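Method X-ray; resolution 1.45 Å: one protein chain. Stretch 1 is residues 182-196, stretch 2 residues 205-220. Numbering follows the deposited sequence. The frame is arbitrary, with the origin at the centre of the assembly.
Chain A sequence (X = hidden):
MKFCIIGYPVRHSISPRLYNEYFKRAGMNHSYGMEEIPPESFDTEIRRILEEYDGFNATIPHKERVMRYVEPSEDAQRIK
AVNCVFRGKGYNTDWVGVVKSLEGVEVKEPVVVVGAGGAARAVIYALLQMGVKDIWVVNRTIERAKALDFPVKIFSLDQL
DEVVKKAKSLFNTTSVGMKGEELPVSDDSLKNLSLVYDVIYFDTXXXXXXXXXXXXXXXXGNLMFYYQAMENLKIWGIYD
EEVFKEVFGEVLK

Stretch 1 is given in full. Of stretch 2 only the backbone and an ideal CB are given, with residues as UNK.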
# COMPACT_ATOMS: atom_id res chain seq x y z
N GLU A 182 -4.23 -16.81 -7.71
CA GLU A 182 -4.20 -16.18 -9.02
C GLU A 182 -5.43 -15.30 -9.25
O GLU A 182 -6.53 -15.63 -8.79
CB GLU A 182 -4.14 -17.24 -10.13
CG GLU A 182 -2.87 -18.07 -10.14
CD GLU A 182 -2.87 -19.11 -11.24
OE1 GLU A 182 -3.22 -18.77 -12.39
OE2 GLU A 182 -2.51 -20.27 -10.96
N LEU A 183 -5.24 -14.20 -9.95
CA LEU A 183 -6.34 -13.35 -10.39
C LEU A 183 -6.92 -13.89 -11.70
O LEU A 183 -6.18 -14.45 -12.52
CB LEU A 183 -5.88 -11.90 -10.56
CG LEU A 183 -5.65 -11.08 -9.28
CD1 LEU A 183 -4.80 -9.86 -9.58
CD2 LEU A 183 -6.97 -10.67 -8.63
N PRO A 184 -8.24 -13.72 -11.91
CA PRO A 184 -8.88 -14.19 -13.15
C PRO A 184 -8.54 -13.31 -14.36
O PRO A 184 -9.39 -12.54 -14.83
CB PRO A 184 -10.37 -14.14 -12.82
CG PRO A 184 -10.49 -13.09 -11.77
CD PRO A 184 -9.22 -13.16 -10.97
N VAL A 185 -7.31 -13.43 -14.84
CA VAL A 185 -6.84 -12.68 -16.01
C VAL A 185 -5.92 -13.55 -16.87
O VAL A 185 -5.04 -14.24 -16.35
CB VAL A 185 -6.17 -11.32 -15.60
CG1 VAL A 185 -4.97 -11.54 -14.67
CG2 VAL A 185 -5.79 -10.50 -16.82
N SER A 186 -6.16 -13.52 -18.18
CA SER A 186 -5.47 -14.40 -19.12
C SER A 186 -4.11 -13.87 -19.56
O SER A 186 -3.82 -12.68 -19.41
CB SER A 186 -6.35 -14.62 -20.36
OG SER A 186 -6.64 -13.38 -21.01
N ASP A 187 -3.29 -14.77 -20.11
CA ASP A 187 -2.03 -14.40 -20.74
C ASP A 187 -2.26 -13.40 -21.87
O ASP A 187 -1.52 -12.42 -22.00
CB ASP A 187 -1.32 -15.64 -21.31
CG ASP A 187 -0.74 -16.53 -20.23
OD1 ASP A 187 -0.96 -16.26 -19.03
OD2 ASP A 187 -0.04 -17.50 -20.59
N ASP A 188 -3.29 -13.65 -22.68
CA ASP A 188 -3.67 -12.78 -23.79
C ASP A 188 -3.94 -11.35 -23.34
O ASP A 188 -3.54 -10.39 -24.01
CB ASP A 188 -4.89 -13.35 -24.52
CG ASP A 188 -5.33 -12.48 -25.69
OD1 ASP A 188 -6.48 -11.98 -25.66
OD2 ASP A 188 -4.53 -12.29 -26.63
N SER A 189 -4.62 -11.20 -22.20
CA SER A 189 -4.93 -9.89 -21.65
C SER A 189 -3.72 -9.20 -21.02
O SER A 189 -3.57 -7.98 -21.12
CB SER A 189 -6.07 -9.99 -20.62
OG SER A 189 -7.26 -10.49 -21.22
N LEU A 190 -2.85 -10.00 -20.39
CA LEU A 190 -1.66 -9.47 -19.72
C LEU A 190 -0.53 -9.10 -20.68
O LEU A 190 0.20 -8.14 -20.43
CB LEU A 190 -1.12 -10.48 -18.70
CG LEU A 190 -1.93 -10.79 -17.44
CD1 LEU A 190 -1.38 -12.04 -16.76
CD2 LEU A 190 -1.91 -9.62 -16.47
N LYS A 191 -0.39 -9.86 -21.77
CA LYS A 191 0.82 -9.82 -22.61
C LYS A 191 1.23 -8.45 -23.13
O LYS A 191 2.42 -8.15 -23.22
CB LYS A 191 0.72 -10.83 -23.77
CG LYS A 191 -0.31 -10.46 -24.84
CD LYS A 191 -0.37 -11.50 -25.94
CE LYS A 191 -1.35 -11.08 -27.03
NZ LYS A 191 -1.51 -12.12 -28.08
N ASN A 192 0.24 -7.62 -23.47
CA ASN A 192 0.51 -6.33 -24.08
C ASN A 192 0.44 -5.15 -23.12
O ASN A 192 0.49 -3.99 -23.55
CB ASN A 192 -0.41 -6.10 -25.28
CG ASN A 192 -0.03 -6.95 -26.48
OD1 ASN A 192 1.12 -7.36 -26.64
ND2 ASN A 192 -1.01 -7.22 -27.34
N LEU A 193 0.31 -5.43 -21.83
CA LEU A 193 0.44 -4.39 -20.81
C LEU A 193 1.87 -3.87 -20.81
O LEU A 193 2.81 -4.61 -21.10
CB LEU A 193 0.08 -4.93 -19.42
CG LEU A 193 -1.36 -5.38 -19.14
CD1 LEU A 193 -1.41 -6.13 -17.82
CD2 LEU A 193 -2.33 -4.20 -19.12
N SER A 194 2.02 -2.59 -20.49
CA SER A 194 3.35 -1.99 -20.34
C SER A 194 3.79 -1.96 -18.88
O SER A 194 4.98 -1.83 -18.59
CB SER A 194 3.40 -0.59 -20.95
OG SER A 194 2.45 0.27 -20.33
N LEU A 195 2.83 -2.07 -17.97
CA LEU A 195 3.11 -2.09 -16.53
C LEU A 195 2.24 -3.09 -15.78
O LEU A 195 1.01 -3.08 -15.91
CB LEU A 195 2.94 -0.69 -15.93
CG LEU A 195 3.02 -0.53 -14.40
CD1 LEU A 195 4.42 -0.80 -13.86
CD2 LEU A 195 2.54 0.85 -13.98
N VAL A 196 2.88 -3.97 -15.02
CA VAL A 196 2.21 -4.80 -14.04
C VAL A 196 2.77 -4.44 -12.67
O VAL A 196 3.97 -4.59 -12.42
CB VAL A 196 2.37 -6.32 -14.33
CG1 VAL A 196 1.88 -7.16 -13.16
CG2 VAL A 196 1.62 -6.70 -15.61
N UNK A 205 1.93 -14.94 -8.24
CA UNK A 205 1.67 -15.52 -9.56
C UNK A 205 1.51 -14.46 -10.66
O UNK A 205 1.97 -14.69 -11.78
CB UNK A 205 0.41 -16.39 -9.50
N UNK A 206 0.88 -13.33 -10.34
CA UNK A 206 0.72 -12.23 -11.29
C UNK A 206 2.06 -11.69 -11.78
O UNK A 206 2.27 -11.51 -12.98
CB UNK A 206 -0.09 -11.10 -10.65
N UNK A 207 2.97 -11.43 -10.83
CA UNK A 207 4.31 -10.92 -11.14
C UNK A 207 5.10 -11.93 -11.97
O UNK A 207 5.73 -11.56 -12.97
CB UNK A 207 5.07 -10.59 -9.85
N UNK A 208 5.06 -13.19 -11.56
CA UNK A 208 5.75 -14.28 -12.26
C UNK A 208 5.23 -14.44 -13.69
O UNK A 208 6.02 -14.63 -14.62
CB UNK A 208 5.58 -15.59 -11.49
N UNK A 209 3.91 -14.37 -13.86
CA UNK A 209 3.28 -14.46 -15.17
C UNK A 209 3.70 -13.29 -16.07
O UNK A 209 4.02 -13.50 -17.24
CB UNK A 209 1.76 -14.49 -15.02
N UNK A 210 3.70 -12.09 -15.51
CA UNK A 210 4.10 -10.88 -16.23
C UNK A 210 5.53 -10.99 -16.77
O UNK A 210 5.82 -10.54 -17.88
CB UNK A 210 3.98 -9.66 -15.31
N UNK A 211 6.41 -11.58 -15.96
CA UNK A 211 7.80 -11.82 -16.37
C UNK A 211 7.89 -12.81 -17.52
O UNK A 211 8.66 -12.59 -18.46
CB UNK A 211 8.62 -12.33 -15.19
N UNK A 212 7.12 -13.89 -17.43
CA UNK A 212 7.05 -14.89 -18.50
C UNK A 212 6.63 -14.27 -19.83
O UNK A 212 7.08 -14.71 -20.89
CB UNK A 212 6.07 -16.00 -18.12
N UNK A 213 5.77 -13.25 -19.77
CA UNK A 213 5.21 -12.63 -20.97
C UNK A 213 6.00 -11.42 -21.47
O UNK A 213 5.71 -10.88 -22.54
CB UNK A 213 3.77 -12.21 -20.69
N UNK A 214 6.99 -10.99 -20.69
CA UNK A 214 7.89 -9.91 -21.10
C UNK A 214 7.31 -8.51 -20.98
O UNK A 214 7.66 -7.63 -21.78
CB UNK A 214 8.32 -10.14 -22.55
N UNK A 215 6.44 -8.31 -19.99
CA UNK A 215 5.88 -6.99 -19.71
C UNK A 215 7.02 -6.02 -19.36
O UNK A 215 7.89 -6.35 -18.55
CB UNK A 215 4.86 -7.06 -18.57
N UNK A 216 7.02 -4.85 -20.00
CA UNK A 216 8.11 -3.88 -19.88
C UNK A 216 8.51 -3.59 -18.43
O UNK A 216 9.65 -3.83 -18.04
CB UNK A 216 7.71 -2.57 -20.56
N UNK A 217 7.56 -3.09 -17.64
CA UNK A 217 7.80 -2.82 -16.23
C UNK A 217 6.96 -3.72 -15.35
O UNK A 217 5.73 -3.75 -15.44
CB UNK A 217 7.51 -1.35 -15.91
N UNK A 218 7.65 -4.46 -14.48
CA UNK A 218 7.00 -5.32 -13.51
C UNK A 218 7.51 -4.93 -12.13
O UNK A 218 8.66 -5.21 -11.77
CB UNK A 218 7.26 -6.80 -13.81
N UNK A 219 6.65 -4.27 -11.36
CA UNK A 219 7.05 -3.69 -10.09
C UNK A 219 6.27 -4.34 -8.94
O UNK A 219 5.04 -4.28 -8.90
CB UNK A 219 6.83 -2.18 -10.10
N UNK A 220 7.00 -4.97 -8.02
CA UNK A 220 6.41 -5.53 -6.81
C UNK A 220 6.30 -4.46 -5.73
O UNK A 220 6.72 -3.31 -5.93
CB UNK A 220 7.24 -6.71 -6.31

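Position 205 opens a helix (phi -52°), and its ideal CB lies 3.7 Å from Glu-182 CG. A compact side chain fits, and the helix's first turn tolerates proline; the residue is Pro-205, its CB 3.8 Å from Glu-182 CG.

Position 206 points toward stretch 1, its ideal CB 5.0 Å from Leu-183 CD1 and 5.1 Å from Val-196 CG1. That gap asks for a mid-sized apolar chain such as leucine, isoleucine or methionine. Leu-206 (t, p) fills it: CG is 3.8 Å from Val-196 CG1, CD1 3.8 Å from Leu-190 CD2, CD2 4.1 Å from Leu-183 CD1.

Positions 207, 208, 211 and 212 have nothing of stretch 1 within 5.5 Å of the ideal CB, so it hardly constrains them; they are Val-207, Val-208, Arg-211 and Lys-212.

At 209 the ideal CB is 4.3 Å from Leu-190 CD1 and 5.2 Å from Asp-187 OD1, an apolar start beside a negative charge. Lysine or arginine would suit, though an apolar chain could cover the leucine. Lys-209 lays CG 3.7 Å from Leu-190 CD1; its NZ stays 4.0 Å from Asp-187 OD1, beyond a salt bridge.

Position 210 has its ideal CB already 3.8 Å from Val-196 CG2, which favours a small residue. Ala-210 makes that contact with its CB at 3.8 Å.

Position 213 points toward stretch 1, its ideal CB 4.2 Å from Lys-191 CA. A medium apolar chain suits; Leu-213 sets CD1 3.7 Å from Leu-190 CB.

Position 214 has phi 77°, which favours glycine, with asparagine next. Gly-214 forms the Schellman motif ending the helix.

Position 215 faces Leu-193 O (ideal CB 4.1 Å) and Val-196 CG2 (4.4 Å). A beta-branched or other modest apolar residue fits: Val-215 places CG1 3.9 Å from Val-196 CG2 and CG2 3.7 Å from Leu-190 O.

Position 216 starts toward stretch 1, its ideal CB 3.4 Å from Ser-194 O; a long polar chain could turn outward. Lys-216 does so, while a water bridges its N (2.9 Å) to Leu-193 O (2.7 Å).

Positions 217-219 run parallel to Leu-195 and Val-196, favouring beta-formers. Backbone bonds fix the register: the N of 217 to Ser-194 O (3.0 Å), Val-196 N to the O of 217 (2.9 Å), the N of 219 to Val-196 O (2.9 Å). At 217, on the Leu-195 face, many residues would serve; His-217 CB is 3.7 Å from Leu-195 CD1. At 218, on the Val-196 face, stands Ile-218. At 219 an apolar chain can reach Leu-195: Ile-219 CD1 is 3.7 Å from Leu-195 CD1.

Position 220 points away; it is Lys-220.

Stretch 2 (205-220) PLVVKARKLGVKHIIK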
# COMPACT_ATOMS: atom_id res chain seq x y z
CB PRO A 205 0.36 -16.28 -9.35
CG PRO A 205 0.42 -16.70 -7.92
CD PRO A 205 1.08 -15.56 -7.20
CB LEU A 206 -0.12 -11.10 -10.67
CG LEU A 206 -0.31 -9.80 -11.48
CD1 LEU A 206 -1.12 -10.04 -12.75
CD2 LEU A 206 -0.95 -8.73 -10.62
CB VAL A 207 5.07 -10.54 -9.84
CG1 VAL A 207 6.56 -10.32 -10.10
CG2 VAL A 207 4.46 -9.31 -9.19
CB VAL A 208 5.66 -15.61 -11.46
CG1 VAL A 208 6.24 -16.77 -12.26
CG2 VAL A 208 6.38 -15.48 -10.12
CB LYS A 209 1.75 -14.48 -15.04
CG LYS A 209 1.00 -14.90 -16.31
CD LYS A 209 0.54 -16.35 -16.24
CE LYS A 209 1.61 -17.33 -16.74
NZ LYS A 209 1.16 -18.74 -16.64
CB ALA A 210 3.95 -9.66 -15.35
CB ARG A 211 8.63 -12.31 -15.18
CG ARG A 211 9.01 -11.21 -14.21
CD ARG A 211 9.65 -11.79 -12.97
NE ARG A 211 9.79 -10.77 -11.93
CZ ARG A 211 9.96 -11.04 -10.64
NH1 ARG A 211 10.00 -12.30 -10.21
NH2 ARG A 211 10.08 -10.06 -9.76
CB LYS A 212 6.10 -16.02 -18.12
CG LYS A 212 6.64 -16.98 -17.08
CD LYS A 212 5.69 -18.15 -16.85
CE LYS A 212 6.22 -19.08 -15.78
NZ LYS A 212 5.24 -20.15 -15.44
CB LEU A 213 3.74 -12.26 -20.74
CG LEU A 213 2.78 -13.42 -20.41
CD1 LEU A 213 1.45 -12.89 -19.89
CD2 LEU A 213 2.57 -14.34 -21.60
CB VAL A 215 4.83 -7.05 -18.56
CG1 VAL A 215 4.40 -5.65 -18.13
CG2 VAL A 215 3.62 -7.86 -19.00
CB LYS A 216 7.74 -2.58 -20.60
CG LYS A 216 8.86 -1.54 -20.65
CD LYS A 216 8.41 -0.29 -21.38
CE LYS A 216 9.56 0.69 -21.57
NZ LYS A 216 9.14 1.89 -22.34
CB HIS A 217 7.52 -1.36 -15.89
CG HIS A 217 8.41 -0.39 -16.59
ND1 HIS A 217 9.78 -0.39 -16.44
CD2 HIS A 217 8.12 0.65 -17.42
CE1 HIS A 217 10.30 0.59 -17.17
NE2 HIS A 217 9.31 1.23 -17.77
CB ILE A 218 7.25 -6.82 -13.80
CG1 ILE A 218 6.79 -7.16 -15.21
CG2 ILE A 218 6.53 -7.69 -12.78
CD1 ILE A 218 7.59 -8.27 -15.88
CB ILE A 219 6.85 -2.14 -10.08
CG1 ILE A 219 7.69 -1.50 -11.20
CG2 ILE A 219 7.23 -1.55 -8.73
CD1 ILE A 219 7.27 -0.07 -11.58
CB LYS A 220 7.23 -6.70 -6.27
CG LYS A 220 7.55 -7.81 -7.26
CD LYS A 220 8.30 -8.95 -6.58
CE LYS A 220 9.69 -8.52 -6.10
NZ LYS A 220 10.38 -9.62 -5.37
O HOH W 1 5.09 -8.49 -23.73
O HOH W 2 5.30 -4.22 -22.19
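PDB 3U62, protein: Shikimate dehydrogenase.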